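PDB 4ONY: extracellular solute-binding protein family 5 from Brucella melitensis, which probably captures peptides or related solutes in the periplasm and hands them to an ABC transporter for uptake. Local coordinates for residues A[382-392]-A[548-556]; A[435-446]-A[462-473]. All blocks are in the same frame, centred on the assembly; numbering follows the deposited sequence. Where two conformers were deposited one is given.

Interaction 1 (A[382-392]-A[548-556]); sequences AVREDVMNGTW and DRVLISGDY
With CG turned away from its own backbone N (chi1 -155°) and the chain bent at chi3, Arg384 swings its guanidinium across to Asp555, while Ser553, its OG set beside the backbone N, offers that oxygen to the start of helix 385-389. Arg384 N donates to Ser553 OG at 3.0 Å, almost straight at 169°. Ser553 OG in turn donates to Arg549 O at 2.8 Å, so two bonds grip the hydroxyl, which links the N-cap residue of one helix to the last turn of the other. Further out, Arg384 NH1 makes a salt bridge to Asp555 OD2 (2.9 Å), the two planes nearly coplanar, and NE bonds Asp386 OD1; two carboxylates thus fix the rotation of one guanidinium. One water accepts from NH1 and donates to Ser553 O; another accepts from NH2 and donates to Ile552 O and Asp555 OD1. Apolar contacts accompany these polar ones. Ile552 CG2 sits over one face of the Trp392 six-membered ring, 3.6 Å from its centroid, and also meets Val387 CG2 at 3.8 Å. The Val383 and Val550 side chains cross at about a right angle, CG2 to CG2. Arg549 NH1 donates to Val387 O (2.8 Å) in the carbonyl plane; its NE pairs with Glu372, which brings helix 370-376 into the joint. The short helix runs nearly antiparallel to the end of helix 537-553, at 153°, with Leu376 of helix 370-376 against Val383 and Val550, and Gln329 of helix 325-333 beside Arg384 and Asp555.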
loop_
_atom_site.group_PDB
_atom_site.type_symbol
_atom_site.label_atom_id
_atom_site.label_comp_id
_atom_site.label_asym_id
_atom_site.label_seq_id
_atom_site.Cartn_x
_atom_site.Cartn_y
_atom_site.Cartn_z
ATOM N N ALA A 382 -13.379 -25.104 4.005
ATOM C CA ALA A 382 -12.977 -23.711 3.912
ATOM C C ALA A 382 -12.409 -23.287 2.557
ATOM O O ALA A 382 -12.507 -22.113 2.193
ATOM C CB ALA A 382 -11.992 -23.392 4.995
ATOM N N VAL A 383 -11.820 -24.243 1.832
ATOM C CA VAL A 383 -11.233 -23.987 0.567
ATOM C C VAL A 383 -11.811 -24.938 -0.485
ATOM O O VAL A 383 -11.928 -26.124 -0.261
ATOM C CB VAL A 383 -9.708 -24.174 0.635
ATOM C CG1 VAL A 383 -9.113 -23.927 -0.745
ATOM C CG2 VAL A 383 -9.136 -23.232 1.680
ATOM N N ARG A 384 -12.220 -24.362 -1.602
ATOM C CA ARG A 384 -12.842 -25.098 -2.684
ATOM C C ARG A 384 -11.719 -25.899 -3.364
ATOM O O ARG A 384 -10.559 -25.436 -3.437
ATOM C CB ARG A 384 -13.417 -24.050 -3.650
ATOM C CG ARG A 384 -14.564 -24.464 -4.517
ATOM C CD ARG A 384 -15.416 -23.277 -4.956
ATOM N NE ARG A 384 -14.632 -22.296 -5.699
ATOM C CZ ARG A 384 -14.728 -20.977 -5.546
ATOM N NH1 ARG A 384 -15.560 -20.434 -4.646
ATOM N NH2 ARG A 384 -13.945 -20.181 -6.273
ATOM N N GLU A 385 -12.047 -27.086 -3.834
ATOM C CA GLU A 385 -11.090 -27.929 -4.495
ATOM C C GLU A 385 -10.300 -27.205 -5.613
ATOM O O GLU A 385 -9.067 -27.367 -5.711
ATOM C CB GLU A 385 -11.779 -29.186 -5.091
ATOM C CG GLU A 385 -10.801 -30.049 -5.857
ATOM C CD GLU A 385 -11.401 -31.340 -6.418
ATOM O OE1 GLU A 385 -12.204 -31.298 -7.399
ATOM O OE2 GLU A 385 -10.997 -32.397 -5.909
ATOM N N ASP A 386 -10.992 -26.478 -6.489
ATOM C CA ASP A 386 -10.268 -25.771 -7.588
ATOM C C ASP A 386 -9.284 -24.715 -7.052
ATOM O O ASP A 386 -8.184 -24.544 -7.568
ATOM C CB ASP A 386 -11.205 -25.192 -8.690
ATOM C CG ASP A 386 -12.280 -24.190 -8.158
ATOM O OD1 ASP A 386 -12.379 -23.880 -6.936
ATOM O OD2 ASP A 386 -13.047 -23.712 -9.030
ATOM N N VAL A 387 -9.651 -24.072 -5.970
ATOM C CA VAL A 387 -8.759 -23.065 -5.362
ATOM C C VAL A 387 -7.565 -23.764 -4.691
ATOM O O VAL A 387 -6.450 -23.250 -4.736
ATOM C CB VAL A 387 -9.521 -22.165 -4.371
ATOM C CG1 VAL A 387 -8.606 -21.212 -3.623
ATOM C CG2 VAL A 387 -10.595 -21.351 -5.092
ATOM N N MET A 388 -7.808 -24.894 -4.054
ATOM C CA MET A 388 -6.766 -25.625 -3.362
ATOM C C MET A 388 -5.743 -26.187 -4.348
ATOM O O MET A 388 -4.532 -26.178 -4.046
ATOM C CB MET A 388 -7.363 -26.763 -2.549
ATOM C CG MET A 388 -6.380 -27.570 -1.701
ATOM S SD MET A 388 -6.005 -26.674 -0.196
ATOM C CE MET A 388 -7.451 -27.147 0.765
ATOM N N ASN A 389 -6.203 -26.642 -5.517
ATOM C CA ASN A 389 -5.304 -27.247 -6.521
ATOM C C ASN A 389 -4.707 -26.244 -7.505
ATOM O O ASN A 389 -3.897 -26.613 -8.331
ATOM C CB ASN A 389 -5.922 -28.475 -7.259
ATOM C CG ASN A 389 -7.125 -28.141 -8.152
ATOM O OD1 ASN A 389 -7.270 -27.036 -8.640
ATOM N ND2 ASN A 389 -7.958 -29.145 -8.413
ATOM N N GLY A 390 -5.072 -24.976 -7.389
ATOM C CA GLY A 390 -4.507 -23.944 -8.268
ATOM C C GLY A 390 -5.057 -23.965 -9.701
ATOM O O GLY A 390 -4.375 -23.520 -10.646
ATOM N N THR A 391 -6.273 -24.470 -9.875
ATOM C CA THR A 391 -6.925 -24.444 -11.188
ATOM C C THR A 391 -8.039 -23.411 -11.281
ATOM O O THR A 391 -8.594 -23.203 -12.340
ATOM C CB THR A 391 -7.520 -25.839 -11.547
ATOM O OG1 THR A 391 -8.494 -26.195 -10.566
ATOM C CG2 THR A 391 -6.398 -26.899 -11.615
ATOM N N TRP A 392 -8.375 -22.759 -10.173
ATOM C CA TRP A 392 -9.405 -21.723 -10.170
ATOM C C TRP A 392 -8.938 -20.404 -10.813
ATOM O O TRP A 392 -7.862 -19.894 -10.502
ATOM C CB TRP A 392 -9.870 -21.425 -8.724
ATOM C CG TRP A 392 -10.849 -20.296 -8.719
ATOM C CD1 TRP A 392 -12.197 -20.365 -9.003
ATOM C CD2 TRP A 392 -10.547 -18.921 -8.505
ATOM N NE1 TRP A 392 -12.728 -19.104 -8.993
ATOM C CE2 TRP A 392 -11.742 -18.204 -8.665
ATOM C CE3 TRP A 392 -9.379 -18.224 -8.209
ATOM C CZ2 TRP A 392 -11.806 -16.817 -8.508
ATOM C CZ3 TRP A 392 -9.429 -16.833 -8.065
ATOM C CH2 TRP A 392 -10.631 -16.142 -8.207
ATOM N N ASP A 548 -5.319 -16.382 1.453
ATOM C CA ASP A 548 -5.845 -16.041 0.137
ATOM C C ASP A 548 -6.859 -17.087 -0.335
ATOM O O ASP A 548 -7.960 -16.748 -0.808
ATOM C CB ASP A 548 -4.685 -15.871 -0.867
ATOM C CG ASP A 548 -5.111 -15.228 -2.168
ATOM O OD1 ASP A 548 -5.851 -14.246 -2.119
ATOM O OD2 ASP A 548 -4.618 -15.639 -3.238
ATOM N N ARG A 549 -6.516 -18.354 -0.160
ATOM C CA ARG A 549 -7.353 -19.466 -0.644
ATOM C C ARG A 549 -8.703 -19.474 0.063
ATOM O O ARG A 549 -9.741 -19.671 -0.562
ATOM C CB ARG A 549 -6.688 -20.819 -0.466
ATOM C CG ARG A 549 -5.447 -21.036 -1.320
ATOM C CD ARG A 549 -4.887 -22.449 -1.195
ATOM N NE ARG A 549 -3.479 -22.460 -1.579
ATOM C CZ ARG A 549 -3.025 -22.511 -2.833
ATOM N NH1 ARG A 549 -3.841 -22.638 -3.889
ATOM N NH2 ARG A 549 -1.727 -22.388 -3.020
ATOM N N VAL A 550 -8.673 -19.205 1.362
ATOM C CA VAL A 550 -9.907 -19.184 2.126
ATOM C C VAL A 550 -10.815 -18.013 1.720
ATOM O O VAL A 550 -12.057 -18.174 1.624
ATOM C CB VAL A 550 -9.628 -19.128 3.645
ATOM C CG1 VAL A 550 -10.946 -18.985 4.407
ATOM C CG2 VAL A 550 -8.834 -20.356 4.106
ATOM N N LEU A 551 -10.198 -16.846 1.501
ATOM C CA LEU A 551 -10.924 -15.662 1.173
ATOM C C LEU A 551 -11.559 -15.742 -0.223
ATOM O O LEU A 551 -12.743 -15.403 -0.402
ATOM C CB LEU A 551 -10.018 -14.427 1.283
ATOM C CG LEU A 551 -9.515 -14.031 2.650
ATOM C CD1 LEU A 551 -8.506 -12.884 2.548
ATOM C CD2 LEU A 551 -10.662 -13.611 3.579
ATOM N N ILE A 552 -10.795 -16.229 -1.185
ATOM C CA ILE A 552 -11.315 -16.486 -2.527
ATOM C C ILE A 552 -12.491 -17.482 -2.471
ATOM O O ILE A 552 -13.496 -17.306 -3.179
ATOM C CB ILE A 552 -10.243 -17.051 -3.457
ATOM C CG1 ILE A 552 -9.188 -15.983 -3.765
ATOM C CG2 ILE A 552 -10.871 -17.555 -4.775
ATOM C CD1 ILE A 552 -7.875 -16.559 -4.293
ATOM N N SER A 553 -12.348 -18.523 -1.634
ATOM C CA SER A 553 -13.324 -19.609 -1.540
ATOM C C SER A 553 -14.619 -19.183 -0.847
ATOM O O SER A 553 -15.619 -19.876 -0.931
ATOM C CB SER A 553 -12.736 -20.816 -0.831
ATOM O OG SER A 553 -11.660 -21.373 -1.571
ATOM N N GLY A 554 -14.601 -18.033 -0.187
ATOM C CA GLY A 554 -15.784 -17.468 0.404
ATOM C C GLY A 554 -16.593 -16.557 -0.523
ATOM O O GLY A 554 -17.687 -16.148 -0.155
ATOM N N ASP A 555 -16.051 -16.202 -1.680
ATOM C CA ASP A 555 -16.675 -15.201 -2.557
ATOM C C ASP A 555 -17.228 -13.992 -1.757
ATOM O O ASP A 555 -18.409 -13.610 -1.854
ATOM C CB ASP A 555 -17.736 -15.845 -3.449
ATOM C CG ASP A 555 -17.123 -16.784 -4.457
ATOM O OD1 ASP A 555 -16.678 -16.295 -5.537
ATOM O OD2 ASP A 555 -17.076 -17.998 -4.171
ATOM N N TYR A 556 -16.332 -13.370 -0.987
ATOM C CA TYR A 556 -16.678 -12.167 -0.260
ATOM C C TYR A 556 -16.603 -10.934 -1.143
ATOM O O TYR A 556 -17.366 -10.009 -0.941
ATOM C CB TYR A 556 -15.762 -12.022 0.952
ATOM C CG TYR A 556 -15.860 -13.193 1.923
ATOM C CD1 TYR A 556 -17.043 -13.464 2.570
ATOM C CD2 TYR A 556 -14.794 -14.000 2.177
ATOM C CE1 TYR A 556 -17.170 -14.508 3.449
ATOM C CE2 TYR A 556 -14.886 -15.035 3.076
ATOM C CZ TYR A 556 -16.061 -15.295 3.723
ATOM O OH TYR A 556 -16.146 -16.368 4.587
HETATM O O HOH W 1 -13.832 -19.748 2.596
HETATM O O HOH W 2 -14.309 -17.294 -5.727
HETATM O O HOH W 3 -17.094 -21.559 -2.450
#

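Interaction 2 (A[435-446]-A[462-473])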
loop_
_atom_site.group_PDB
_atom_site.type_symbol
_atom_site.label_atom_id
_atom_site.label_comp_id
_atom_site.label_asym_id
_atom_site.label_seq_id
_atom_site.Cartn_x
_atom_site.Cartn_y
_atom_site.Cartn_z
ATOM N N ALA A 435 -33.523 -9.350 -5.588
ATOM C CA ALA A 435 -33.217 -7.970 -5.836
ATOM C C ALA A 435 -32.258 -7.441 -4.772
ATOM O O ALA A 435 -32.310 -7.880 -3.638
ATOM C CB ALA A 435 -34.491 -7.171 -5.809
ATOM N N PHE A 436 -31.386 -6.512 -5.154
ATOM C CA PHE A 436 -30.522 -5.889 -4.205
ATOM C C PHE A 436 -30.019 -4.558 -4.715
ATOM O O PHE A 436 -30.251 -4.199 -5.881
ATOM C CB PHE A 436 -29.352 -6.794 -3.812
ATOM C CG PHE A 436 -28.385 -7.117 -4.916
ATOM C CD1 PHE A 436 -27.229 -6.356 -5.086
ATOM C CD2 PHE A 436 -28.541 -8.266 -5.685
ATOM C CE1 PHE A 436 -26.300 -6.692 -6.045
ATOM C CE2 PHE A 436 -27.602 -8.627 -6.631
ATOM C CZ PHE A 436 -26.485 -7.824 -6.823
ATOM N N GLU A 437 -29.392 -3.808 -3.825
ATOM C CA GLU A 437 -28.873 -2.480 -4.140
ATOM C C GLU A 437 -27.341 -2.444 -4.177
ATOM O O GLU A 437 -26.667 -2.957 -3.263
ATOM C CB GLU A 437 -29.350 -1.479 -3.069
ATOM C CG GLU A 437 -28.845 -0.056 -3.226
ATOM C CD GLU A 437 -29.216 0.773 -2.037
ATOM O OE1 GLU A 437 -28.486 0.801 -1.045
ATOM O OE2 GLU A 437 -30.244 1.460 -2.090
ATOM N N ILE A 438 -26.782 -1.794 -5.180
ATOM C CA ILE A 438 -25.359 -1.437 -5.160
ATOM C C ILE A 438 -25.222 0.056 -4.814
ATOM O O ILE A 438 -25.691 0.925 -5.593
ATOM C CB ILE A 438 -24.667 -1.721 -6.495
ATOM C CG1 ILE A 438 -24.827 -3.204 -6.881
ATOM C CG2 ILE A 438 -23.187 -1.380 -6.394
ATOM C CD1 ILE A 438 -24.267 -3.552 -8.246
ATOM N N MET A 439 -24.625 0.356 -3.660
ATOM C CA MET A 439 -24.390 1.731 -3.251
ATOM C C MET A 439 -23.053 2.171 -3.864
ATOM O O MET A 439 -21.971 1.557 -3.597
ATOM C CB MET A 439 -24.352 1.871 -1.736
ATOM C CG MET A 439 -24.208 3.323 -1.243
ATOM S SD MET A 439 -24.331 3.573 0.566
ATOM C CE MET A 439 -22.836 2.651 1.138
ATOM N N THR A 440 -23.114 3.231 -4.662
ATOM C CA THR A 440 -21.930 3.743 -5.372
ATOM C C THR A 440 -21.564 5.158 -4.953
ATOM O O THR A 440 -22.435 5.928 -4.532
ATOM C CB THR A 440 -22.184 3.779 -6.862
ATOM O OG1 THR A 440 -23.406 4.455 -7.118
ATOM C CG2 THR A 440 -22.271 2.403 -7.392
ATOM N N ARG A 441 -20.287 5.518 -5.049
ATOM C CA ARG A 441 -19.891 6.888 -4.592
ATOM C C ARG A 441 -19.578 7.879 -5.680
ATOM O O ARG A 441 -19.305 9.029 -5.347
ATOM C CB ARG A 441 -18.691 6.942 -3.649
ATOM C CG ARG A 441 -17.930 5.703 -3.353
ATOM C CD ARG A 441 -16.524 6.106 -2.916
ATOM N NE ARG A 441 -15.979 5.241 -1.859
ATOM C CZ ARG A 441 -15.731 5.612 -0.589
ATOM N NH1 ARG A 441 -15.962 6.859 -0.127
ATOM N NH2 ARG A 441 -15.232 4.710 0.246
ATOM N N SER A 442 -19.526 7.450 -6.940
ATOM C CA SER A 442 -18.982 8.288 -8.024
ATOM C C SER A 442 -19.430 7.800 -9.388
ATOM O O SER A 442 -19.890 6.661 -9.520
ATOM C CB SER A 442 -17.466 8.290 -8.045
ATOM O OG SER A 442 -16.972 7.043 -8.541
ATOM N N PRO A 443 -19.281 8.667 -10.412
ATOM C CA PRO A 443 -19.682 8.245 -11.748
ATOM C C PRO A 443 -18.860 7.081 -12.278
ATOM O O PRO A 443 -19.420 6.222 -12.927
ATOM C CB PRO A 443 -19.498 9.511 -12.579
ATOM C CG PRO A 443 -19.773 10.616 -11.587
ATOM C CD PRO A 443 -19.067 10.130 -10.351
ATOM N N ASP A 444 -17.580 6.999 -11.932
ATOM C CA ASP A 444 -16.809 5.805 -12.279
ATOM C C ASP A 444 -17.389 4.512 -11.653
ATOM O O ASP A 444 -17.452 3.472 -12.316
ATOM C CB ASP A 444 -15.345 5.923 -11.868
ATOM C CG ASP A 444 -14.513 6.761 -12.835
ATOM O OD1 ASP A 444 -14.994 7.219 -13.892
ATOM O OD2 ASP A 444 -13.334 6.941 -12.518
ATOM N N GLU A 445 -17.820 4.579 -10.399
ATOM C CA GLU A 445 -18.440 3.414 -9.768
ATOM C C GLU A 445 -19.791 3.063 -10.426
ATOM O O GLU A 445 -20.108 1.895 -10.708
ATOM C CB GLU A 445 -18.578 3.631 -8.265
ATOM C CG GLU A 445 -17.253 3.662 -7.534
ATOM C CD GLU A 445 -17.375 3.463 -6.051
ATOM O OE1 GLU A 445 -16.323 3.361 -5.408
ATOM O OE2 GLU A 445 -18.489 3.393 -5.503
ATOM N N GLU A 446 -20.576 4.067 -10.731
ATOM C CA GLU A 446 -21.797 3.844 -11.449
ATOM C C GLU A 446 -21.625 3.149 -12.764
ATOM O O GLU A 446 -22.427 2.260 -13.098
ATOM C CB GLU A 446 -22.478 5.156 -11.802
ATOM C CG GLU A 446 -23.571 5.514 -10.876
ATOM C CD GLU A 446 -24.354 6.653 -11.468
ATOM O OE1 GLU A 446 -25.421 6.362 -12.101
ATOM O OE2 GLU A 446 -23.836 7.792 -11.342
ATOM N N ALA A 462 -32.958 -8.244 -10.211
ATOM C CA ALA A 462 -33.171 -6.822 -10.269
ATOM C C ALA A 462 -32.132 -6.114 -9.351
ATOM O O ALA A 462 -32.042 -6.379 -8.161
ATOM C CB ALA A 462 -34.588 -6.504 -9.836
ATOM N N VAL A 463 -31.369 -5.210 -9.904
ATOM C CA VAL A 463 -30.366 -4.504 -9.149
ATOM C C VAL A 463 -30.580 -3.028 -9.195
ATOM O O VAL A 463 -30.727 -2.496 -10.259
ATOM C CB VAL A 463 -28.982 -4.796 -9.761
ATOM C CG1 VAL A 463 -27.892 -4.043 -9.029
ATOM C CG2 VAL A 463 -28.706 -6.278 -9.732
ATOM N N GLU A 464 -30.621 -2.362 -8.044
ATOM C CA GLU A 464 -30.769 -0.909 -7.972
ATOM C C GLU A 464 -29.402 -0.267 -7.749
ATOM O O GLU A 464 -28.638 -0.728 -6.909
ATOM C CB GLU A 464 -31.710 -0.551 -6.816
ATOM C CG GLU A 464 -33.097 -1.217 -6.917
ATOM C CD GLU A 464 -33.828 -1.260 -5.596
ATOM O OE1 GLU A 464 -33.304 -0.898 -4.505
ATOM O OE2 GLU A 464 -34.972 -1.713 -5.636
ATOM N N ILE A 465 -29.052 0.728 -8.535
ATOM C CA ILE A 465 -27.803 1.431 -8.319
ATOM C C ILE A 465 -28.132 2.745 -7.665
ATOM O O ILE A 465 -28.868 3.543 -8.219
ATOM C CB ILE A 465 -27.023 1.615 -9.625
ATOM C CG1 ILE A 465 -26.627 0.224 -10.163
ATOM C CG2 ILE A 465 -25.758 2.421 -9.374
ATOM C CD1 ILE A 465 -26.201 0.224 -11.595
ATOM N N HIS A 466 -27.593 2.990 -6.486
ATOM C CA HIS A 466 -27.946 4.177 -5.744
ATOM C C HIS A 466 -26.672 4.958 -5.404
ATOM O O HIS A 466 -25.845 4.468 -4.620
ATOM C CB HIS A 466 -28.643 3.692 -4.478
ATOM C CG HIS A 466 -29.193 4.802 -3.642
ATOM N ND1 HIS A 466 -28.793 5.024 -2.338
ATOM C CD2 HIS A 466 -30.062 5.789 -3.940
ATOM C CE1 HIS A 466 -29.393 6.102 -1.872
ATOM N NE2 HIS A 466 -30.180 6.573 -2.818
ATOM N N THR A 467 -26.472 6.116 -6.015
ATOM C CA THR A 467 -25.301 6.939 -5.713
ATOM C C THR A 467 -25.565 7.843 -4.517
ATOM O O THR A 467 -26.597 8.495 -4.444
ATOM C CB THR A 467 -24.808 7.790 -6.898
ATOM O OG1 THR A 467 -24.127 6.937 -7.800
ATOM C CG2 THR A 467 -23.720 8.837 -6.444
ATOM N N VAL A 468 -24.626 7.844 -3.576
ATOM C CA VAL A 468 -24.739 8.567 -2.313
ATOM C C VAL A 468 -23.463 9.433 -2.210
ATOM O O VAL A 468 -22.374 9.000 -2.583
ATOM C CB VAL A 468 -24.884 7.550 -1.153
ATOM C CG1 VAL A 468 -24.987 8.213 0.214
ATOM C CG2 VAL A 468 -26.123 6.690 -1.348
ATOM N N ASP A 469 -23.600 10.665 -1.740
ATOM C CA ASP A 469 -22.453 11.538 -1.608
ATOM C C ASP A 469 -21.533 11.017 -0.511
ATOM O O ASP A 469 -21.944 10.216 0.337
ATOM C CB ASP A 469 -22.896 12.963 -1.272
ATOM C CG ASP A 469 -23.564 13.662 -2.449
ATOM O OD1 ASP A 469 -23.065 13.498 -3.589
ATOM O OD2 ASP A 469 -24.564 14.381 -2.224
ATOM N N ASP A 470 -20.303 11.516 -0.515
ATOM C CA ASP A 470 -19.261 10.951 0.328
ATOM C C ASP A 470 -19.594 10.849 1.829
ATOM O O ASP A 470 -19.386 9.806 2.437
ATOM C CB ASP A 470 -17.936 11.681 0.144
ATOM C CG ASP A 470 -16.806 11.002 0.909
ATOM O OD1 ASP A 470 -16.520 9.801 0.644
ATOM O OD2 ASP A 470 -16.266 11.629 1.854
ATOM N N ALA A 471 -20.057 11.923 2.447
ATOM C CA ALA A 471 -20.326 11.876 3.882
ATOM C C ALA A 471 -21.454 10.868 4.229
ATOM O O ALA A 471 -21.359 10.144 5.189
ATOM C CB ALA A 471 -20.651 13.255 4.402
ATOM N N GLN A 472 -22.527 10.855 3.447
ATOM C CA GLN A 472 -23.622 9.935 3.697
ATOM C C GLN A 472 -23.155 8.499 3.413
ATOM O O GLN A 472 -23.571 7.575 4.082
ATOM C CB GLN A 472 -24.861 10.261 2.832
ATOM C CG GLN A 472 -25.587 11.559 3.218
ATOM C CD GLN A 472 -25.067 12.786 2.481
ATOM O OE1 GLN A 472 -23.893 12.874 2.062
ATOM N NE2 GLN A 472 -25.944 13.758 2.325
ATOM N N TYR A 473 -22.315 8.338 2.390
ATOM C CA TYR A 473 -21.742 7.020 2.059
ATOM C C TYR A 473 -20.950 6.464 3.296
ATOM O O TYR A 473 -21.151 5.310 3.738
ATOM C CB TYR A 473 -20.868 7.148 0.815
ATOM C CG TYR A 473 -20.278 5.872 0.312
ATOM C CD1 TYR A 473 -19.118 5.338 0.885
ATOM C CD2 TYR A 473 -20.835 5.216 -0.770
ATOM C CE1 TYR A 473 -18.564 4.166 0.420
ATOM C CE2 TYR A 473 -20.275 4.049 -1.238
ATOM C CZ TYR A 473 -19.163 3.516 -0.629
ATOM O OH TYR A 473 -18.586 2.376 -1.118
HETATM O O HOH W 4 -32.167 1.413 -3.744
HETATM O O HOH W 5 -19.286 1.675 -3.580
HETATM O O HOH W 6 -16.035 1.496 -0.258
#
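Arg441 lies along one face of the Tyr473 ring, and its chain can be followed outward. Arg441 CB starts 4.0 Å from Tyr473 CD2. Arg441 CG then settles over that face, 3.8 Å from the Tyr473 centroid in a CH-pi contact. NE passes near CE1, and Arg441 CZ comes to 3.3 Å from Tyr473 CE1, which lies over the centre of the guanidinium. At the tip, Arg441 NH2 stays 3.4 Å from Tyr473 CE1, while Arg441 NH1 forms a salt bridge with Asp470 OD1 (3.1 Å) at the edge of the guanidinium and also bonds Gln474 farther along helix 470-478. The opposite face of the tyrosine takes Met439, whose chain bends at chi3 (65°) to lay CE over the ring, 4.0 Å from the centroid; SD stands obliquely beside it, a Met-aromatic contact. Tyr473 OH donates to a water that also ties Met439 O to Glu445 OE2. These groups gather where two neighbouring parallel strands end: strand 435-440, helix 443-458 and strand 462-467 form a beta-alpha-beta unit, with strand 462-467 at the outer edge of a mixed sheet. Six backbone bonds join the strands in step, from Phe436 N to Ala462 O through Val468 N to Thr440 O. On the face toward helix 443-458, Val463 CG2 lies over the Phe436 ring and Val463 CG1 meets Ile438 CD1, while Leu456 covers both Phe436 and Val463. Thr440 OG1 and Thr467 OG1 share a hydrogen bond of 2.7 Å. On the other face, a water donates to Glu437 OE2 and Glu464 OE1, probably easing the repulsion of their like charges; Glu437 OE1 turns to Arg476.

Interaction 2 is nested in sequence inside the long loop that interaction 1 closes, yet the two do not touch: their centres are 29 Å apart and their nearest atoms about 11 Å. One mixed sheet connects them. Strands 435-440 and 462-467 form one side of it, the latter at its edge, and strand 557-562, entered directly from 548-556, lies toward the other side, with 310-315 and 484-489 in between. Interaction 1 packs the short helix 385-389 on the helix that runs into this sheet, whereas interaction 2 joins strands within it. The bound 1-ethoxy-2-(2-ethoxyethoxy)ethane is held by Gln222, Gln225, Arg226, Tyr256 and Tyr257, none of which belongs to either contact.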